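Local coordinates for protein GDP-6-deoxy-D-mannose reductase (PDB 6X3B) that probably reduces GDP-4-dehydro-6-deoxy-D-mannose to GDP-D-rhamnose with NADPH, on the pathway to the O-antigen of bacterial lipopolysaccharide, at residues Gln39-Ala44 against Asp227-Tyr232; Ile99-Thr104 against Glu159-Gln164; Asp127-Val132 against Arg177-Ile182; Ala193-Gln198 against Glu260-Ile265. One frame throughout, in Å; residues are numbered along the deposited sequence.

Interaction 1 (Gln39-Ala44 against Asp227-Tyr232); sequences QAYLAA and DVLSAY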
# COMPACT_ATOMS: atom_id res chain seq x y z
N GLN A 39 1.62 -23.53 -16.12
CA GLN A 39 1.06 -24.12 -17.33
C GLN A 39 1.40 -25.61 -17.43
O GLN A 39 0.54 -26.43 -17.79
CB GLN A 39 1.55 -23.36 -18.56
CG GLN A 39 0.98 -23.92 -19.86
CD GLN A 39 1.26 -23.03 -21.04
OE1 GLN A 39 1.75 -21.92 -20.89
NE2 GLN A 39 0.93 -23.52 -22.24
N ALA A 40 2.63 -25.98 -17.10
CA ALA A 40 3.01 -27.40 -17.13
C ALA A 40 2.25 -28.18 -16.07
O ALA A 40 1.74 -29.28 -16.34
CB ALA A 40 4.52 -27.54 -16.94
N TYR A 41 2.16 -27.63 -14.86
CA TYR A 41 1.40 -28.25 -13.78
C TYR A 41 -0.02 -28.55 -14.21
O TYR A 41 -0.50 -29.68 -14.07
CB TYR A 41 1.42 -27.33 -12.55
CG TYR A 41 0.88 -27.92 -11.25
CD1 TYR A 41 -0.45 -28.30 -11.13
CD2 TYR A 41 1.70 -28.03 -10.13
CE1 TYR A 41 -0.95 -28.82 -9.92
CE2 TYR A 41 1.21 -28.54 -8.92
CZ TYR A 41 -0.11 -28.93 -8.83
OH TYR A 41 -0.57 -29.44 -7.63
N LEU A 42 -0.71 -27.54 -14.76
CA LEU A 42 -2.10 -27.71 -15.15
C LEU A 42 -2.26 -28.70 -16.31
O LEU A 42 -3.34 -29.27 -16.47
CB LEU A 42 -2.72 -26.37 -15.53
CG LEU A 42 -2.93 -25.45 -14.31
CD1 LEU A 42 -3.37 -24.07 -14.73
CD2 LEU A 42 -3.94 -26.09 -13.39
N ALA A 43 -1.21 -28.90 -17.10
CA ALA A 43 -1.31 -29.85 -18.20
C ALA A 43 -1.17 -31.29 -17.72
O ALA A 43 -1.71 -32.20 -18.34
CB ALA A 43 -0.26 -29.55 -19.27
N ALA A 44 -0.45 -31.50 -16.61
CA ALA A 44 -0.13 -32.84 -16.14
C ALA A 44 -1.02 -33.33 -15.01
O ALA A 44 -1.13 -34.54 -14.81
CB ALA A 44 1.33 -32.89 -15.67
N ASP A 227 5.38 -26.50 -5.03
CA ASP A 227 4.60 -26.35 -3.80
C ASP A 227 3.95 -24.97 -3.74
O ASP A 227 2.82 -24.83 -3.25
CB ASP A 227 5.48 -26.58 -2.57
CG ASP A 227 5.71 -28.06 -2.30
OD1 ASP A 227 4.82 -28.87 -2.63
OD2 ASP A 227 6.78 -28.41 -1.77
N VAL A 228 4.63 -23.95 -4.28
CA VAL A 228 4.04 -22.62 -4.38
C VAL A 228 2.81 -22.66 -5.27
O VAL A 228 1.76 -22.11 -4.92
CB VAL A 228 5.08 -21.61 -4.89
CG1 VAL A 228 4.42 -20.25 -5.08
CG2 VAL A 228 6.25 -21.51 -3.93
N LEU A 229 2.93 -23.29 -6.45
CA LEU A 229 1.79 -23.41 -7.34
C LEU A 229 0.62 -24.13 -6.67
O LEU A 229 -0.54 -23.77 -6.88
CB LEU A 229 2.18 -24.19 -8.60
CG LEU A 229 3.17 -23.43 -9.45
CD1 LEU A 229 3.52 -24.30 -10.64
CD2 LEU A 229 2.51 -22.13 -9.85
N SER A 230 0.92 -25.20 -5.95
CA SER A 230 -0.17 -25.98 -5.37
C SER A 230 -0.90 -25.16 -4.31
O SER A 230 -2.12 -25.27 -4.16
CB SER A 230 0.38 -27.28 -4.80
OG SER A 230 -0.55 -27.88 -3.92
N ALA A 231 -0.15 -24.32 -3.60
CA ALA A 231 -0.77 -23.40 -2.65
C ALA A 231 -1.71 -22.44 -3.34
O ALA A 231 -2.79 -22.15 -2.82
CB ALA A 231 0.31 -22.65 -1.87
N TYR A 232 -1.33 -21.90 -4.52
CA TYR A 232 -2.21 -20.95 -5.21
C TYR A 232 -3.50 -21.61 -5.65
O TYR A 232 -4.59 -21.02 -5.54
CB TYR A 232 -1.52 -20.34 -6.45
CG TYR A 232 -0.29 -19.50 -6.17
CD1 TYR A 232 0.05 -19.11 -4.87
CD2 TYR A 232 0.55 -19.12 -7.22
CE1 TYR A 232 1.20 -18.36 -4.62
CE2 TYR A 232 1.69 -18.37 -7.00
CZ TYR A 232 2.02 -17.98 -5.70
OH TYR A 232 3.16 -17.24 -5.45

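Interaction 2 (Ile99-Thr104 against Glu159-Gln164); sequences INLLGT and ESLCLQ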
# COMPACT_ATOMS: atom_id res chain seq x y z
N ILE A 99 3.73 -0.55 -13.75
CA ILE A 99 3.46 -1.92 -14.18
C ILE A 99 2.72 -2.68 -13.08
O ILE A 99 1.69 -3.33 -13.33
CB ILE A 99 4.77 -2.64 -14.54
CG1 ILE A 99 5.45 -1.97 -15.74
CG2 ILE A 99 4.50 -4.15 -14.76
CD1 ILE A 99 6.79 -2.59 -16.13
N ASN A 100 3.24 -2.62 -11.86
CA ASN A 100 2.72 -3.50 -10.83
C ASN A 100 1.44 -2.98 -10.21
O ASN A 100 0.58 -3.78 -9.80
CB ASN A 100 3.77 -3.73 -9.75
CG ASN A 100 4.92 -4.61 -10.24
OD1 ASN A 100 4.88 -5.15 -11.36
ND2 ASN A 100 5.95 -4.76 -9.41
N LEU A 101 1.25 -1.67 -10.15
CA LEU A 101 0.04 -1.14 -9.54
C LEU A 101 -0.97 -0.69 -10.59
O LEU A 101 -2.11 -1.16 -10.61
CB LEU A 101 0.37 0.02 -8.58
CG LEU A 101 -0.86 0.63 -7.91
CD1 LEU A 101 -1.55 -0.43 -7.04
CD2 LEU A 101 -0.41 1.81 -7.06
N LEU A 102 -0.56 0.23 -11.47
CA LEU A 102 -1.47 0.68 -12.51
C LEU A 102 -1.79 -0.45 -13.49
O LEU A 102 -2.90 -0.52 -14.02
CB LEU A 102 -0.90 1.90 -13.24
CG LEU A 102 -1.13 3.24 -12.51
CD1 LEU A 102 -2.63 3.48 -12.35
CD2 LEU A 102 -0.47 3.27 -11.14
N GLY A 103 -0.84 -1.35 -13.73
CA GLY A 103 -1.13 -2.51 -14.57
C GLY A 103 -2.17 -3.42 -13.94
O GLY A 103 -3.05 -3.94 -14.62
N THR A 104 -2.07 -3.62 -12.62
CA THR A 104 -3.09 -4.40 -11.93
C THR A 104 -4.45 -3.72 -12.01
O THR A 104 -5.48 -4.37 -12.26
CB THR A 104 -2.65 -4.63 -10.49
OG1 THR A 104 -1.48 -5.45 -10.52
CG2 THR A 104 -3.78 -5.31 -9.68
N GLU A 159 -1.72 -5.15 -3.41
CA GLU A 159 -2.53 -5.90 -2.45
C GLU A 159 -3.73 -5.09 -2.00
O GLU A 159 -4.88 -5.55 -2.05
CB GLU A 159 -1.70 -6.27 -1.22
CG GLU A 159 -0.69 -7.39 -1.33
CD GLU A 159 -0.10 -7.73 0.04
OE1 GLU A 159 -0.73 -7.35 1.06
OE2 GLU A 159 0.96 -8.38 0.13
N SER A 160 -3.47 -3.87 -1.52
CA SER A 160 -4.52 -2.99 -1.01
C SER A 160 -5.56 -2.71 -2.09
O SER A 160 -6.78 -2.78 -1.84
CB SER A 160 -3.91 -1.67 -0.52
OG SER A 160 -2.87 -1.92 0.39
N LEU A 161 -5.09 -2.37 -3.29
CA LEU A 161 -5.98 -2.12 -4.42
C LEU A 161 -6.88 -3.33 -4.68
O LEU A 161 -8.11 -3.20 -4.74
CB LEU A 161 -5.17 -1.76 -5.67
CG LEU A 161 -6.01 -1.61 -6.94
CD1 LEU A 161 -6.96 -0.40 -6.81
CD2 LEU A 161 -5.12 -1.48 -8.20
N CYS A 162 -6.27 -4.52 -4.85
CA CYS A 162 -7.09 -5.71 -5.13
C CYS A 162 -8.11 -5.96 -4.02
O CYS A 162 -9.27 -6.29 -4.29
CB CYS A 162 -6.21 -6.93 -5.32
SG CYS A 162 -5.25 -6.82 -6.84
N LEU A 163 -7.69 -5.82 -2.76
CA LEU A 163 -8.63 -6.06 -1.68
C LEU A 163 -9.70 -4.99 -1.63
O LEU A 163 -10.86 -5.29 -1.28
CB LEU A 163 -7.88 -6.14 -0.35
CG LEU A 163 -6.98 -7.36 -0.19
CD1 LEU A 163 -6.03 -7.18 0.97
CD2 LEU A 163 -7.82 -8.65 -0.04
N GLN A 164 -9.36 -3.75 -1.98
CA GLN A 164 -10.36 -2.70 -2.10
C GLN A 164 -11.37 -3.03 -3.19
O GLN A 164 -12.58 -2.80 -3.01
CB GLN A 164 -9.70 -1.35 -2.39
CG GLN A 164 -10.66 -0.18 -2.54
CD GLN A 164 -10.88 0.23 -3.98
OE1 GLN A 164 -12.02 0.19 -4.49
NE2 GLN A 164 -9.81 0.61 -4.67

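Interaction 3 (Asp127-Val132 against Arg177-Ile182); sequences DVYGQV and RPFNHI. With NDP (NADPH dihydro-nicotinamide-adenine-dinucleotide phosphate), chain E.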
# COMPACT_ATOMS: atom_id res chain seq x y z
N ASP A 127 8.42 -10.34 0.55
CA ASP A 127 9.31 -9.19 0.65
C ASP A 127 8.59 -7.95 1.17
O ASP A 127 9.26 -7.02 1.61
CB ASP A 127 9.95 -8.93 -0.74
CG ASP A 127 11.18 -8.02 -0.67
OD1 ASP A 127 12.01 -8.17 0.27
OD2 ASP A 127 11.33 -7.16 -1.57
N VAL A 128 7.25 -7.92 1.16
CA VAL A 128 6.58 -6.73 1.70
C VAL A 128 6.85 -6.55 3.19
O VAL A 128 6.75 -5.42 3.69
CB VAL A 128 5.05 -6.78 1.47
CG1 VAL A 128 4.73 -6.82 -0.03
CG2 VAL A 128 4.44 -7.98 2.20
N TYR A 129 7.19 -7.61 3.92
CA TYR A 129 7.33 -7.45 5.36
C TYR A 129 8.53 -6.58 5.74
O TYR A 129 8.48 -5.89 6.76
CB TYR A 129 7.43 -8.81 6.06
CG TYR A 129 6.12 -9.57 6.08
CD1 TYR A 129 5.07 -9.19 6.91
CD2 TYR A 129 5.95 -10.68 5.25
CE1 TYR A 129 3.88 -9.91 6.92
CE2 TYR A 129 4.75 -11.39 5.25
CZ TYR A 129 3.73 -11.00 6.09
OH TYR A 129 2.55 -11.70 6.08
N GLY A 130 9.60 -6.59 4.94
CA GLY A 130 10.77 -5.80 5.32
C GLY A 130 11.54 -6.42 6.48
O GLY A 130 11.65 -7.64 6.62
N GLN A 131 12.11 -5.56 7.32
CA GLN A 131 12.95 -6.01 8.42
C GLN A 131 12.07 -6.55 9.53
O GLN A 131 11.13 -5.87 9.97
CB GLN A 131 13.83 -4.86 8.93
CG GLN A 131 15.07 -5.31 9.67
CD GLN A 131 16.20 -4.30 9.53
OE1 GLN A 131 16.22 -3.29 10.22
NE2 GLN A 131 17.14 -4.57 8.62
N VAL A 132 12.33 -7.77 9.97
CA VAL A 132 11.53 -8.39 11.02
C VAL A 132 12.48 -8.86 12.11
O VAL A 132 13.51 -9.49 11.82
CB VAL A 132 10.69 -9.56 10.48
CG1 VAL A 132 10.02 -10.29 11.62
CG2 VAL A 132 9.62 -9.06 9.51
N ARG A 177 1.25 -14.18 -0.20
CA ARG A 177 2.60 -13.62 -0.01
C ARG A 177 3.60 -14.77 -0.02
O ARG A 177 3.93 -15.33 1.03
CB ARG A 177 2.71 -12.83 1.30
CG ARG A 177 1.88 -11.55 1.30
CD ARG A 177 1.82 -10.88 2.68
NE ARG A 177 1.16 -9.58 2.61
CZ ARG A 177 0.83 -8.86 3.67
NH1 ARG A 177 1.08 -9.34 4.89
NH2 ARG A 177 0.26 -7.67 3.52
N PRO A 178 4.09 -15.18 -1.18
CA PRO A 178 5.05 -16.28 -1.22
C PRO A 178 6.42 -15.81 -0.78
O PRO A 178 6.83 -14.68 -1.06
CB PRO A 178 5.07 -16.69 -2.70
CG PRO A 178 4.73 -15.39 -3.42
CD PRO A 178 3.72 -14.71 -2.53
N PHE A 179 7.13 -16.69 -0.08
CA PHE A 179 8.50 -16.39 0.29
C PHE A 179 9.42 -16.96 -0.80
O PHE A 179 9.03 -16.98 -1.97
CB PHE A 179 8.78 -16.90 1.72
CG PHE A 179 8.11 -16.04 2.80
CD1 PHE A 179 6.74 -15.83 2.79
CD2 PHE A 179 8.86 -15.44 3.80
CE1 PHE A 179 6.11 -15.05 3.77
CE2 PHE A 179 8.24 -14.66 4.79
CZ PHE A 179 6.86 -14.46 4.77
N ASN A 180 10.65 -17.32 -0.43
CA ASN A 180 11.66 -17.76 -1.44
C ASN A 180 11.18 -18.95 -2.27
O ASN A 180 10.63 -19.90 -1.70
CB ASN A 180 13.04 -17.96 -0.81
CG ASN A 180 13.67 -16.64 -0.40
OD1 ASN A 180 13.23 -16.02 0.56
ND2 ASN A 180 14.68 -16.21 -1.13
N HIS A 181 11.39 -18.91 -3.56
CA HIS A 181 11.03 -19.97 -4.54
C HIS A 181 12.30 -20.68 -5.01
O HIS A 181 13.34 -20.01 -5.11
CB HIS A 181 10.48 -19.37 -5.84
CG HIS A 181 9.11 -18.80 -5.80
ND1 HIS A 181 8.69 -17.96 -4.80
CD2 HIS A 181 8.09 -18.88 -6.68
CE1 HIS A 181 7.45 -17.57 -5.04
NE2 HIS A 181 7.07 -18.12 -6.19
N ILE A 182 12.22 -21.93 -5.34
CA ILE A 182 13.35 -22.70 -5.93
C ILE A 182 12.79 -23.44 -7.15
O ILE A 182 11.77 -24.13 -6.98
CB ILE A 182 14.00 -23.68 -4.94
CG1 ILE A 182 14.57 -22.97 -3.71
CG2 ILE A 182 15.07 -24.50 -5.64
CD1 ILE A 182 15.22 -23.91 -2.72
PA NDP E . 8.95 -13.12 -14.07
O1A NDP E . 9.63 -11.79 -14.05
O2A NDP E . 9.76 -14.33 -14.37
O5B NDP E . 7.70 -13.06 -15.06
C5B NDP E . 6.95 -11.82 -15.18
C4B NDP E . 5.84 -12.01 -16.18
O4B NDP E . 5.07 -10.78 -16.28
C3B NDP E . 6.27 -12.36 -17.61
O3B NDP E . 5.42 -13.35 -18.17
C2B NDP E . 6.16 -11.03 -18.33
O2B NDP E . 5.89 -11.23 -19.72
C1B NDP E . 4.95 -10.43 -17.64
N9A NDP E . 4.87 -8.98 -17.74
C8A NDP E . 5.78 -8.07 -17.27
N7A NDP E . 5.45 -6.82 -17.51
C5A NDP E . 4.23 -6.92 -18.18
C6A NDP E . 3.36 -5.95 -18.70
N6A NDP E . 3.62 -4.65 -18.61
N1A NDP E . 2.23 -6.37 -19.31
C2A NDP E . 2.00 -7.69 -19.37
N3A NDP E . 2.75 -8.70 -18.92
C4A NDP E . 3.86 -8.24 -18.32
O3 NDP E . 8.22 -13.34 -12.66
PN NDP E . 8.14 -14.63 -11.72
O1N NDP E . 7.43 -15.72 -12.46
O2N NDP E . 9.51 -14.91 -11.19
O5D NDP E . 7.21 -14.10 -10.53
C5D NDP E . 5.79 -14.36 -10.59
C4D NDP E . 5.11 -13.60 -9.48
O4D NDP E . 5.61 -14.06 -8.20
C3D NDP E . 5.31 -12.08 -9.50
O3D NDP E . 4.13 -11.39 -9.12
C2D NDP E . 6.44 -11.90 -8.48
O2D NDP E . 6.46 -10.61 -7.89
C1D NDP E . 6.10 -12.98 -7.45
N1N NDP E . 7.30 -13.43 -6.68
C2N NDP E . 8.26 -14.21 -7.27
C3N NDP E . 9.28 -14.76 -6.55
C7N NDP E . 10.42 -15.36 -7.29
O7N NDP E . 11.40 -15.79 -6.66
N7N NDP E . 10.35 -15.42 -8.61
C4N NDP E . 9.20 -14.72 -5.06
C5N NDP E . 8.16 -13.82 -4.55
C6N NDP E . 7.45 -13.07 -5.37
P2B NDP E . 7.09 -10.65 -20.64
O1X NDP E . 6.68 -10.93 -22.07
O2X NDP E . 7.20 -9.17 -20.35
O3X NDP E . 8.34 -11.41 -20.25

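Interaction 4 (Ala193-Gln198 against Glu260-Ile265); sequences ASAARQ and ELLADI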
# COMPACT_ATOMS: atom_id res chain seq x y z
N ALA A 193 20.09 -20.12 -7.30
CA ALA A 193 20.04 -20.37 -8.74
C ALA A 193 21.41 -20.19 -9.37
O ALA A 193 21.84 -20.99 -10.20
CB ALA A 193 19.00 -19.45 -9.39
N SER A 194 22.14 -19.14 -8.97
CA SER A 194 23.47 -18.92 -9.53
C SER A 194 24.43 -20.04 -9.12
O SER A 194 25.25 -20.49 -9.93
CB SER A 194 24.00 -17.57 -9.08
OG SER A 194 25.37 -17.42 -9.40
N ALA A 195 24.36 -20.47 -7.86
CA ALA A 195 25.22 -21.55 -7.38
C ALA A 195 24.98 -22.83 -8.17
O ALA A 195 25.93 -23.52 -8.55
CB ALA A 195 25.00 -21.79 -5.88
N ALA A 196 23.71 -23.16 -8.43
CA ALA A 196 23.40 -24.35 -9.21
C ALA A 196 23.95 -24.23 -10.63
O ALA A 196 24.56 -25.18 -11.15
CB ALA A 196 21.90 -24.60 -9.24
N ARG A 197 23.73 -23.09 -11.28
CA ARG A 197 24.25 -22.91 -12.63
C ARG A 197 25.76 -23.12 -12.66
O ARG A 197 26.27 -23.88 -13.48
CB ARG A 197 23.88 -21.52 -13.16
CG ARG A 197 24.31 -21.29 -14.61
CD ARG A 197 24.14 -19.83 -15.02
NE ARG A 197 24.81 -18.95 -14.07
CZ ARG A 197 26.09 -18.61 -14.14
NH1 ARG A 197 26.85 -19.08 -15.13
NH2 ARG A 197 26.62 -17.81 -13.22
N GLN A 198 26.48 -22.50 -11.72
CA GLN A 198 27.93 -22.60 -11.71
C GLN A 198 28.40 -24.02 -11.42
O GLN A 198 29.40 -24.47 -11.98
CB GLN A 198 28.50 -21.62 -10.69
CG GLN A 198 28.42 -20.18 -11.17
CD GLN A 198 29.11 -19.23 -10.22
OE1 GLN A 198 30.34 -19.15 -10.20
NE2 GLN A 198 28.33 -18.52 -9.42
N GLU A 260 26.21 -26.35 0.03
CA GLU A 260 26.87 -27.61 0.30
C GLU A 260 26.05 -28.80 -0.21
O GLU A 260 26.60 -29.75 -0.77
CB GLU A 260 27.16 -27.75 1.79
CG GLU A 260 28.36 -26.88 2.24
CD GLU A 260 28.51 -26.82 3.74
OE1 GLU A 260 29.49 -27.39 4.28
OE2 GLU A 260 27.63 -26.20 4.39
N LEU A 261 24.72 -28.75 -0.03
CA LEU A 261 23.88 -29.83 -0.53
C LEU A 261 23.87 -29.87 -2.05
O LEU A 261 23.83 -30.96 -2.64
CB LEU A 261 22.46 -29.70 0.03
CG LEU A 261 21.46 -30.81 -0.33
CD1 LEU A 261 22.01 -32.17 0.08
CD2 LEU A 261 20.10 -30.57 0.34
N LEU A 262 23.92 -28.71 -2.71
CA LEU A 262 24.06 -28.71 -4.17
C LEU A 262 25.34 -29.41 -4.61
O LEU A 262 25.32 -30.26 -5.50
CB LEU A 262 24.03 -27.28 -4.70
CG LEU A 262 22.68 -26.59 -4.93
CD1 LEU A 262 22.93 -25.10 -5.19
CD2 LEU A 262 21.91 -27.21 -6.08
N ALA A 263 26.48 -29.05 -4.00
CA ALA A 263 27.74 -29.70 -4.31
C ALA A 263 27.66 -31.20 -4.07
O ALA A 263 28.15 -31.99 -4.89
CB ALA A 263 28.87 -29.10 -3.46
N ASP A 264 27.05 -31.62 -2.96
CA ASP A 264 26.91 -33.04 -2.67
C ASP A 264 26.08 -33.74 -3.74
O ASP A 264 26.46 -34.81 -4.25
CB ASP A 264 26.28 -33.22 -1.28
CG ASP A 264 26.38 -34.65 -0.77
OD1 ASP A 264 27.22 -35.41 -1.29
OD2 ASP A 264 25.62 -35.02 0.15
N ILE A 265 24.95 -33.14 -4.12
CA ILE A 265 24.11 -33.74 -5.16
C ILE A 265 24.89 -33.84 -6.47
O ILE A 265 24.77 -34.82 -7.22
CB ILE A 265 22.82 -32.93 -5.33
CG1 ILE A 265 21.95 -33.07 -4.07
CG2 ILE A 265 22.01 -33.40 -6.57
CD1 ILE A 265 20.89 -31.95 -3.94

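Interaction 1 (Gln39-Ala44 against Asp227-Tyr232)
Tyr41 reaches from the last turns of helix 33-44 to helix 225-238, where it meets Leu229 at its base and Ser230 at its hydroxyl. The two backbones stand well apart, with 8.1 Å between the CA atoms of Tyr41 and Leu229, and the phenol bridges most of that gap. Its CG lies anti to the backbone N (chi1 -170°), which carries the ring out from helix 33-44 toward the other helix. The inner part of the contact is the more enclosed and has more touching atoms. Leu229 is buried, and its CD1 comes 4.2 Å from Tyr41 CB; the flank of the ring follows, with Tyr41 CD2 likewise 4.2 Å from Leu229 CB. The two side chains run past one another in opposite senses. Leu229 also packs against Val34, His37 and Leu38 one or two turns earlier on helix 33-44, while the Tyr41 ring also touches Gln226 and Leu233. The outer end is partly exposed and rests on one close approach, Ser230 CB to Tyr41 OH at 3.7 Å; Ser230 OG is farther from that hydroxyl, at 4.0 Å, with no hydrogen bond joining them. Ser230 leans on Trp300 as well. Within 39-44, Tyr41 alone makes these contacts. Helix 33-44 directly follows the glycine-rich turn after strand 23-28, and its pairing with helix 225-238 is helix-to-helix packing beside the sheet of a Rossmann-type, extended short-chain dehydrogenase fold.

Interaction 2 (Ile99-Thr104 against Glu159-Gln164)
Leu101 and Leu161 meet at a slant between two nearly parallel helices, whose local axes pass 10.1 Å apart at 16°. Leu161 points toward helix 93-114, and its CD2 does most of the touching: it lies 3.9 Å from Leu101 CD1 and also rests near the Leu101 carbonyl oxygen. Leu101 departs more to the flank of its helix, but with CG anti to the backbone N (chi1 180°) the branch carrying CD1 swings back to cover Leu161 CB, 4.1 Å away. These helices, 93-114 and 150-169, form the dimer face of extended short-chain dehydrogenases, where the two from each subunit build a four-helix bundle; accordingly Leu101 also packs on Leu101 of the second subunit, and Ser160 on Leu156 of that subunit. One turn on, on the side of strand 119-123, Thr104 meets Cys162. Its methyl CG2 approaches the sulphur, with Thr104 CG2 3.5 Å from Cys162 SG, while the hydroxyl on the other branch stays with its own helix. There Thr104 OG1 donates to Asn100 O at 2.7 Å and is also hydrogen-bonded to His79 NE2, a double grip that fixes the rotamer and keeps the methyl turned to the sulphur. Cys162 in turn touches Phe120 and Tyr122 of strand 119-123.

Interaction 3 (Asp127-Val132 against Arg177-Ile182)
Val128, in a short 3-10 turn, lays its CG2 over one face of the Arg177 guanidinium, 3.7 Å from Arg177 NE. It also touches Lys155 of helix 150-169. Tyr129 follows and takes the end of the same arginine. Arg177 is extended from CG to NE, and its NH1 donates to Tyr129 OH at 3.0 Å with an N-H...O angle of 154°. The oxygen lies in the guanidinium plane, whereas the phenol ring stands almost upright to that plane, at 87°. The hydroxyl is shared with Asn246 OD1, and Arg177 NH2 forms a salt bridge with Glu159 OE1, so the buried guanidinium has a charged partner as well as the phenol. Farther back on the ring, Tyr129 CE2 packs 3.8 Å from Phe179 CZ. Strand 172-182 also meets the cofactor, from Pro178 on: His181 ND1, bonded to Phe179 O in the plane of its ring, lies 3.3 Å from NADPH C4N, the carbon that carries the hydride. With Tyr151 and Lys155 hydrogen-bonded to NADPH, this is consistent with the nicotinamide end of an extended short-chain dehydrogenase active site with its YxxxK pair.

Interaction 4 (Ala193-Gln198 against Glu260-Ile265)
Helices 191-203 and 255-266 come close at Ala196 and Leu262, whose CA atoms are 6.7 Å apart. That is near for two helices, and the pairing of a leucine on one side with two alanines on the other explains it: the short methyls add little bulk between the backbones. Leu262 points at helix 191-203 and divides its two methyls between neighbouring residues. Leu262 CD1 lies 4.0 Å from Ala195 CB and 3.9 Å from the backbone N of Ala196, so that it rests against the helix main chain itself. The second branch, Leu262 CD2, comes 4.1 Å from Ala196 CB. With CG anti to the carbonyl carbon (chi1 -83°), the two methyls of Leu262 are held against Ala195 and Ala196. The methyl of Ala195 points toward helix 255-266, whereas that of Ala196 leaves more to the flank. Other apolar groups close in around them: Leu211 of strand 210-213 touches Ala195, while Ile313 and Leu314 of helix 306-320 touch Ala196 and Leu262 respectively. Polar side chains of 193-198 find partners away from helix 255-266. Gln198 NE2 donates to Ser194 OG at 3.2 Å, one turn back along the same helix, and Arg197 NE makes a salt bridge with Asp188. No hydrogen bond or charge pair crosses between the two helices here. The contact therefore depends on shape and on the burial of methyl groups, with nothing directional in it beyond the fit of one branched side chain to two alanine methyls and the main chain beside them.

Overall arrangement
Interactions 2, 3 and 4 are buried, whereas interaction 1 is only partly so, its tyrosine and serine lying toward the surface. Interactions 1 and 2 join helices of the cofactor-binding Rossmann part, interaction 2 lying also at the subunit interface. Interaction 3 has the most polar chemistry and is the most central; it touches both neighbours, through Tyr232 and Val228 of interaction 1 packing on Pro178 and His181, and through Glu159 of interaction 2. Interaction 4 touches none of the others: its centre is about 36 Å from that of interaction 2, across the chain's middle, and it is wholly apolar. Only interaction 3 is bridged by a hydrogen bond; NADPH touches it and Ile99 of interaction 2.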